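PDB 1XFJ: conserved hypothetical protein from Caulobacter vibrioides, which probably acts as a purine nucleoside phosphorylase of the YfiH/LACC1 family, splitting inosine and methylthioadenosine with phosphate and perhaps deaminating adenosine. Local coordinates for residues His22-Arg27 and Leu253-Thr258; Thr160-Pro165 and Arg221-Gly226; Ile167-Tyr172 and Asp205-Val210. One frame throughout, in Å; residues are numbered along the deposited sequence.

Contact 1 of 3, residues His22-Arg27 and Leu253-Thr258; sequences HAFFTR and LLSAIT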
# COMPACT_ATOMS: atom_id res chain seq x y z
N HIS A 22 -8.42 -10.33 -1.16
CA HIS A 22 -7.37 -9.35 -0.90
C HIS A 22 -6.03 -10.05 -0.80
O HIS A 22 -5.97 -11.26 -0.60
CB HIS A 22 -7.61 -8.66 0.44
CG HIS A 22 -7.21 -9.49 1.61
ND1 HIS A 22 -6.08 -9.22 2.36
CD2 HIS A 22 -7.75 -10.62 2.13
CE1 HIS A 22 -5.95 -10.15 3.29
NE2 HIS A 22 -6.94 -11.01 3.18
N ALA A 23 -4.96 -9.27 -0.90
CA ALA A 23 -3.62 -9.83 -0.79
C ALA A 23 -2.54 -8.77 -0.81
O ALA A 23 -2.63 -7.79 -1.55
CB ALA A 23 -3.37 -10.83 -1.91
N PHE A 24 -1.54 -8.97 0.04
CA PHE A 24 -0.37 -8.11 0.09
C PHE A 24 0.66 -9.04 -0.53
O PHE A 24 1.09 -10.01 0.10
CB PHE A 24 -0.00 -7.78 1.54
CG PHE A 24 -1.02 -6.93 2.25
CD1 PHE A 24 -1.14 -5.57 1.96
CD2 PHE A 24 -1.88 -7.49 3.19
CE1 PHE A 24 -2.10 -4.78 2.61
CE2 PHE A 24 -2.84 -6.71 3.84
CZ PHE A 24 -2.95 -5.35 3.55
N PHE A 25 1.05 -8.77 -1.77
CA PHE A 25 2.00 -9.64 -2.45
C PHE A 25 3.44 -9.46 -2.00
O PHE A 25 3.80 -8.45 -1.39
CB PHE A 25 1.87 -9.44 -3.96
CG PHE A 25 0.57 -9.94 -4.51
CD1 PHE A 25 0.39 -11.29 -4.78
CD2 PHE A 25 -0.51 -9.07 -4.67
CE1 PHE A 25 -0.84 -11.78 -5.20
CE2 PHE A 25 -1.76 -9.55 -5.09
CZ PHE A 25 -1.92 -10.91 -5.35
N THR A 26 4.25 -10.47 -2.29
CA THR A 26 5.66 -10.45 -1.95
C THR A 26 6.46 -10.28 -3.24
O THR A 26 5.89 -10.02 -4.30
CB THR A 26 6.10 -11.77 -1.26
OG1 THR A 26 6.13 -12.84 -2.22
CG2 THR A 26 5.13 -12.13 -0.13
N ARG A 27 7.77 -10.42 -3.14
CA ARG A 27 8.64 -10.28 -4.30
C ARG A 27 8.72 -11.60 -5.07
O ARG A 27 9.25 -11.64 -6.18
CB ARG A 27 10.04 -9.87 -3.85
CG ARG A 27 10.78 -10.95 -3.08
CD ARG A 27 12.17 -10.48 -2.67
NE ARG A 27 12.96 -10.07 -3.83
CZ ARG A 27 14.11 -9.41 -3.75
NH1 ARG A 27 14.60 -9.08 -2.56
NH2 ARG A 27 14.76 -9.07 -4.85
N LEU A 253 6.20 -3.76 -4.87
CA LEU A 253 5.26 -4.77 -4.40
C LEU A 253 3.84 -4.28 -4.60
O LEU A 253 3.55 -3.11 -4.41
CB LEU A 253 5.46 -5.01 -2.91
CG LEU A 253 6.85 -5.44 -2.46
CD1 LEU A 253 7.00 -5.19 -0.96
CD2 LEU A 253 7.04 -6.92 -2.79
N LEU A 254 2.94 -5.19 -4.97
CA LEU A 254 1.55 -4.81 -5.15
C LEU A 254 0.72 -5.31 -3.98
O LEU A 254 1.01 -6.36 -3.41
CB LEU A 254 0.99 -5.40 -6.45
CG LEU A 254 -0.39 -4.85 -6.82
CD1 LEU A 254 -0.23 -3.42 -7.29
CD2 LEU A 254 -1.04 -5.69 -7.90
N SER A 255 -0.31 -4.55 -3.63
CA SER A 255 -1.24 -4.92 -2.57
C SER A 255 -2.57 -4.59 -3.21
O SER A 255 -2.74 -3.51 -3.76
CB SER A 255 -1.02 -4.07 -1.31
OG SER A 255 0.25 -4.33 -0.74
N ALA A 256 -3.52 -5.52 -3.17
CA ALA A 256 -4.79 -5.25 -3.82
C ALA A 256 -5.98 -5.94 -3.19
O ALA A 256 -5.84 -6.89 -2.42
CB ALA A 256 -4.70 -5.64 -5.30
N ILE A 257 -7.17 -5.45 -3.53
CA ILE A 257 -8.40 -5.99 -3.00
C ILE A 257 -9.47 -5.85 -4.07
O ILE A 257 -9.42 -4.95 -4.90
CB ILE A 257 -8.80 -5.23 -1.70
CG1 ILE A 257 -10.04 -5.88 -1.08
CG2 ILE A 257 -9.04 -3.75 -2.01
CD1 ILE A 257 -10.32 -5.38 0.34
N THR A 258 -10.44 -6.76 -4.06
CA THR A 258 -11.49 -6.72 -5.07
C THR A 258 -12.80 -7.30 -4.57
O THR A 258 -12.83 -8.14 -3.68
CB THR A 258 -11.07 -7.52 -6.32
OG1 THR A 258 -12.08 -7.40 -7.33
CG2 THR A 258 -10.88 -8.99 -5.97
O HOH W 1 2.76 -6.10 -0.15
O HOH W 2 4.58 -7.77 -5.77
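The ring of Phe24 receives Ser255 at its edge, with OG close to the ring plane and 3.3 Å from Phe24 CD1. On the next residue, Phe25, the edge meets backbone instead: Leu254 O lies in the ring plane, 3.4 Å from Phe25 CD2. That same oxygen accepts from Phe25 N at 2.9 Å, and with Phe25 CG anti to the carbonyl carbon (chi1 -68°) the ring starts beside the bonded N-H. The two strands run antiparallel, at 176°. Ala23 and Ala256 form a hydrogen-bonded pair, its straighter bond (163°) running from Ala256 N to Ala23 O; His22-Ile257 and Phe24-Ser255 are non-hydrogen-bonded pairs. Two waters add bridges near the Phe25 end: one joins Phe25 O to Ser255 OG, the other Thr26 O to Leu254 N. Leu253 points at the departing chain, its CD2 3.4 Å from Thr26 C. In the five-stranded mixed sheet strand 20-25 is flanked by 8-9 and 253-259, and the latter also pairs with 106-111. Helix 49-62 covers the Ala23 and Ala256 face, Trp62 touching Ala23 and meeting the Phe25 ring edge-to-face; Phe24 and Ser255 pack against strand 115-121 of the second sheet.

Contact 2 of 3, residues Thr160-Pro165 and Arg221-Gly226; sequences TGVVGP and RREWVG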
# COMPACT_ATOMS: atom_id res chain seq x y z
N THR A 160 -13.30 -1.70 7.54
CA THR A 160 -12.17 -2.43 8.10
C THR A 160 -10.98 -1.98 7.26
O THR A 160 -11.06 -1.91 6.03
CB THR A 160 -12.35 -3.97 7.97
OG1 THR A 160 -13.39 -4.41 8.84
CG2 THR A 160 -11.06 -4.69 8.33
N GLY A 161 -9.88 -1.65 7.93
CA GLY A 161 -8.69 -1.20 7.23
C GLY A 161 -7.45 -1.90 7.74
O GLY A 161 -7.21 -1.97 8.95
N VAL A 162 -6.65 -2.43 6.82
CA VAL A 162 -5.44 -3.15 7.19
C VAL A 162 -4.20 -2.59 6.51
O VAL A 162 -4.20 -2.34 5.31
CB VAL A 162 -5.56 -4.64 6.82
CG1 VAL A 162 -4.26 -5.37 7.16
CG2 VAL A 162 -6.73 -5.26 7.56
N VAL A 163 -3.15 -2.40 7.30
CA VAL A 163 -1.89 -1.89 6.79
C VAL A 163 -1.03 -3.10 6.43
O VAL A 163 -0.90 -4.02 7.23
CB VAL A 163 -1.17 -1.04 7.86
CG1 VAL A 163 0.10 -0.42 7.28
CG2 VAL A 163 -2.10 0.05 8.36
N GLY A 164 -0.46 -3.11 5.23
CA GLY A 164 0.34 -4.24 4.82
C GLY A 164 1.83 -4.13 5.11
O GLY A 164 2.25 -3.30 5.93
N PRO A 165 2.65 -4.96 4.45
CA PRO A 165 4.10 -4.93 4.66
C PRO A 165 4.61 -3.53 4.32
O PRO A 165 4.18 -2.92 3.35
CB PRO A 165 4.61 -5.98 3.68
CG PRO A 165 3.45 -6.93 3.55
CD PRO A 165 2.28 -5.98 3.46
N ARG A 221 -11.96 -1.05 13.00
CA ARG A 221 -11.41 -2.39 12.85
C ARG A 221 -10.16 -2.25 11.99
O ARG A 221 -10.25 -2.05 10.78
CB ARG A 221 -12.43 -3.30 12.17
CG ARG A 221 -13.69 -3.48 12.99
CD ARG A 221 -14.81 -4.13 12.18
NE ARG A 221 -15.96 -4.40 13.03
CZ ARG A 221 -16.01 -5.38 13.93
NH1 ARG A 221 -14.97 -6.18 14.09
NH2 ARG A 221 -17.09 -5.54 14.67
N ARG A 222 -9.00 -2.39 12.62
CA ARG A 222 -7.75 -2.21 11.90
C ARG A 222 -6.60 -3.03 12.48
O ARG A 222 -6.68 -3.54 13.59
CB ARG A 222 -7.37 -0.73 11.95
CG ARG A 222 -7.35 -0.19 13.37
CD ARG A 222 -7.13 1.31 13.45
NE ARG A 222 -6.92 1.74 14.83
CZ ARG A 222 -7.90 2.05 15.68
NH1 ARG A 222 -9.17 1.99 15.30
NH2 ARG A 222 -7.60 2.41 16.92
N GLU A 223 -5.53 -3.13 11.70
CA GLU A 223 -4.33 -3.84 12.13
C GLU A 223 -3.23 -3.71 11.09
O GLU A 223 -3.47 -3.35 9.94
CB GLU A 223 -4.62 -5.32 12.34
CG GLU A 223 -4.72 -6.11 11.05
CD GLU A 223 -4.23 -7.54 11.19
OE1 GLU A 223 -4.20 -8.26 10.16
OE2 GLU A 223 -3.87 -7.95 12.31
N TRP A 224 -2.01 -3.99 11.53
CA TRP A 224 -0.84 -3.99 10.66
C TRP A 224 -0.41 -5.45 10.62
O TRP A 224 -0.35 -6.10 11.66
CB TRP A 224 0.29 -3.14 11.23
CG TRP A 224 1.56 -3.24 10.42
CD1 TRP A 224 1.66 -3.24 9.06
CD2 TRP A 224 2.91 -3.33 10.92
NE1 TRP A 224 2.97 -3.34 8.67
CE2 TRP A 224 3.76 -3.39 9.79
CE3 TRP A 224 3.47 -3.37 12.20
CZ2 TRP A 224 5.15 -3.49 9.91
CZ3 TRP A 224 4.86 -3.47 12.31
CH2 TRP A 224 5.69 -3.53 11.17
N VAL A 225 -0.11 -5.96 9.43
CA VAL A 225 0.29 -7.36 9.29
C VAL A 225 1.65 -7.64 9.95
O VAL A 225 2.05 -8.79 10.08
CB VAL A 225 0.34 -7.79 7.81
CG1 VAL A 225 -1.04 -7.65 7.20
CG2 VAL A 225 1.36 -6.96 7.05
N GLY A 226 2.34 -6.58 10.34
CA GLY A 226 3.62 -6.74 11.01
C GLY A 226 4.76 -7.36 10.23
O GLY A 226 5.52 -8.16 10.78
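Strands 160-163 and 221-224 run parallel, 7° apart, and are joined by bonds such as Val163 N to Glu223 O (2.8 Å) and Val225 N to Val163 O (3.0 Å), while the one from Glu223 N to Gly161 O is weak at 3.4 Å. Where strand 160-163 has ended, the Trp224 side chain binds the next carbonyl: NE1 donates to Gly164 O at 2.8 Å. The acceptor lies in the ring plane, whereas NE1 stands above the carbonyl plane and the bond is bent to 130°. CG is anti to the backbone N (chi1 174°), and the ring's CD1 edge lies toward Val163, Trp224 CD1 being 3.7 Å from Val163 CG1. Gly226 CA sits over the centre of one indole face. The two strands form a beta-alpha-beta crossover through helix 206-216, with the small sheet 173-175, 193-195 and 201-204 inserted; the helix packs on the face carrying Val163 and Trp224, and strand 221-224 is outermost in the six-stranded mixed sheet. On the other face Val162 and Glu223 lie side by side, and Val162 CG1 meets Val225 CG1 at 3.9 Å, the valines crossing at about a right angle. Val225 CG2 presses against Pro165 N, 3.5 Å away. Glu223 OE1 is hydrogen-bonded to Ser11 OG, and helix 12-15 also packs here.

Contact 3 of 3, residues Ile167-Tyr172 and Asp205-Val210; sequences IGPKSY and DLPAFV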
# COMPACT_ATOMS: atom_id res chain seq x y z
N ILE A 167 8.07 -0.49 5.66
CA ILE A 167 9.30 -0.36 6.43
C ILE A 167 8.90 -0.24 7.91
O ILE A 167 8.09 0.61 8.28
CB ILE A 167 10.13 0.85 5.95
CG1 ILE A 167 11.50 0.83 6.62
CG2 ILE A 167 9.37 2.15 6.18
CD1 ILE A 167 12.52 1.77 5.97
N GLY A 168 9.47 -1.11 8.73
CA GLY A 168 9.14 -1.13 10.15
C GLY A 168 9.82 -0.11 11.05
O GLY A 168 10.81 0.50 10.66
N PRO A 169 9.30 0.07 12.27
CA PRO A 169 9.85 1.01 13.25
C PRO A 169 11.30 0.74 13.64
O PRO A 169 11.97 1.61 14.19
CB PRO A 169 8.89 0.88 14.43
CG PRO A 169 8.38 -0.52 14.31
CD PRO A 169 8.13 -0.63 12.82
N LYS A 170 11.78 -0.47 13.37
CA LYS A 170 13.16 -0.80 13.70
C LYS A 170 14.04 -0.52 12.49
O LYS A 170 15.27 -0.58 12.58
CB LYS A 170 13.28 -2.28 14.09
CG LYS A 170 13.05 -3.25 12.94
CD LYS A 170 13.11 -4.70 13.41
CE LYS A 170 12.87 -5.68 12.28
NZ LYS A 170 13.96 -5.63 11.26
N SER A 171 13.41 -0.21 11.36
CA SER A 171 14.13 0.03 10.12
C SER A 171 14.06 1.43 9.53
O SER A 171 14.94 1.83 8.77
CB SER A 171 13.63 -0.96 9.05
OG SER A 171 13.89 -2.30 9.42
N TYR A 172 13.02 2.18 9.88
CA TYR A 172 12.81 3.51 9.31
C TYR A 172 13.55 4.66 10.01
O TYR A 172 12.98 5.34 10.87
CB TYR A 172 11.31 3.81 9.28
CG TYR A 172 10.88 4.83 8.25
CD1 TYR A 172 11.82 5.50 7.47
CD2 TYR A 172 9.53 5.15 8.08
CE1 TYR A 172 11.43 6.46 6.54
CE2 TYR A 172 9.13 6.11 7.15
CZ TYR A 172 10.08 6.76 6.39
OH TYR A 172 9.69 7.73 5.50
N ASP A 205 7.81 5.21 13.31
CA ASP A 205 6.91 4.06 13.27
C ASP A 205 5.79 4.37 12.28
O ASP A 205 4.71 4.82 12.67
CB ASP A 205 6.33 3.80 14.66
CG ASP A 205 5.68 2.44 14.78
OD1 ASP A 205 5.26 1.89 13.74
OD2 ASP A 205 5.58 1.92 15.92
N LEU A 206 6.04 4.13 11.00
CA LEU A 206 5.06 4.39 9.96
C LEU A 206 3.75 3.62 10.13
O LEU A 206 2.67 4.21 10.12
CB LEU A 206 5.66 4.09 8.58
CG LEU A 206 4.77 4.36 7.37
CD1 LEU A 206 4.43 5.84 7.29
CD2 LEU A 206 5.49 3.92 6.11
N PRO A 207 3.82 2.29 10.27
CA PRO A 207 2.56 1.56 10.43
C PRO A 207 1.72 2.06 11.60
O PRO A 207 0.50 2.15 11.50
CB PRO A 207 3.02 0.10 10.59
CG PRO A 207 4.40 0.23 11.16
CD PRO A 207 4.97 1.38 10.37
N ALA A 208 2.36 2.40 12.71
CA ALA A 208 1.60 2.89 13.86
C ALA A 208 0.96 4.23 13.53
O ALA A 208 -0.17 4.51 13.93
CB ALA A 208 2.51 3.01 15.08
N PHE A 209 1.67 5.06 12.77
CA PHE A 209 1.13 6.36 12.40
C PHE A 209 -0.07 6.17 11.47
O PHE A 209 -1.08 6.86 11.59
CB PHE A 209 2.17 7.22 11.70
CG PHE A 209 1.65 8.57 11.30
CD1 PHE A 209 1.38 9.54 12.27
CD2 PHE A 209 1.40 8.87 9.97
CE1 PHE A 209 0.85 10.78 11.91
CE2 PHE A 209 0.87 10.11 9.60
CZ PHE A 209 0.59 11.06 10.58
N VAL A 210 0.06 5.25 10.52
CA VAL A 210 -1.02 4.98 9.58
C VAL A 210 -2.24 4.40 10.31
O VAL A 210 -3.38 4.72 9.96
CB VAL A 210 -0.56 3.99 8.49
CG1 VAL A 210 -1.72 3.64 7.57
CG2 VAL A 210 0.57 4.63 7.68
O HOH W 3 8.16 2.34 10.40
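A loop meets a helix start here: Pro169, in the connection between strands 160-163 and 173-175, packs on Asp205 and Pro207 at the beginning of helix 206-216. Pro169 CB touches the carboxylate carbon, Asp205 CG, at 3.6 Å, and the two side chains lie side by side, pointing the same way. Asp205 is the N-cap of the helix. Its CG is anti to the backbone N (chi1 -165°), and OD1 accepts from Ala208 N at 3.1 Å, met from above the carboxylate plane; the acid thus caps the first turn while its carboxylate packs against the ring of Pro169. Pro207 adds its CG, 4.2 Å from Pro169 CD, and presents CD to Ile167 O at 3.8 Å. That carbonyl is also tied to the helix start by a water bridge: a water donates to Ile167 O (2.7 Å) and accepts from Leu206 N (2.8 Å), lying in the plane of the Tyr172 ring at its edge. Leu206 CB approaches the same ring near its plane, 4.0 Å from Tyr172 CD2. Within the loop, Gly168 O accepts from both Ser171 N and Tyr172 N, which fastens the turn that carries Pro169. Asp228 is hydrogen-bonded to Gly168 N and Ser171 OG.

Overall arrangement
From the N terminus, strand 20-25 is the first segment of the three contacts met, but its partner in contact 1 arrives only at the C-terminal strand 253-259, so contact 1 closes a loop of 225 residues around the other two. Inside it, contact 2 joins strands 160-163 and 221-224, and nested within that, contact 3 brings the loop after strand 160-163 onto the start of helix 206-216, which then leads to strand 221-224. Contact 1 belongs to the five-stranded sheet and contact 2 to the six-stranded one; Phe24 bridges them, packing on Gly164, Pro165 and Val225. Pro207 and Pro169 against Trp224, with Val210 against Val163, join contacts 2 and 3. Contacts 1 and 3 do not touch, their nearest atoms about 8 Å apart.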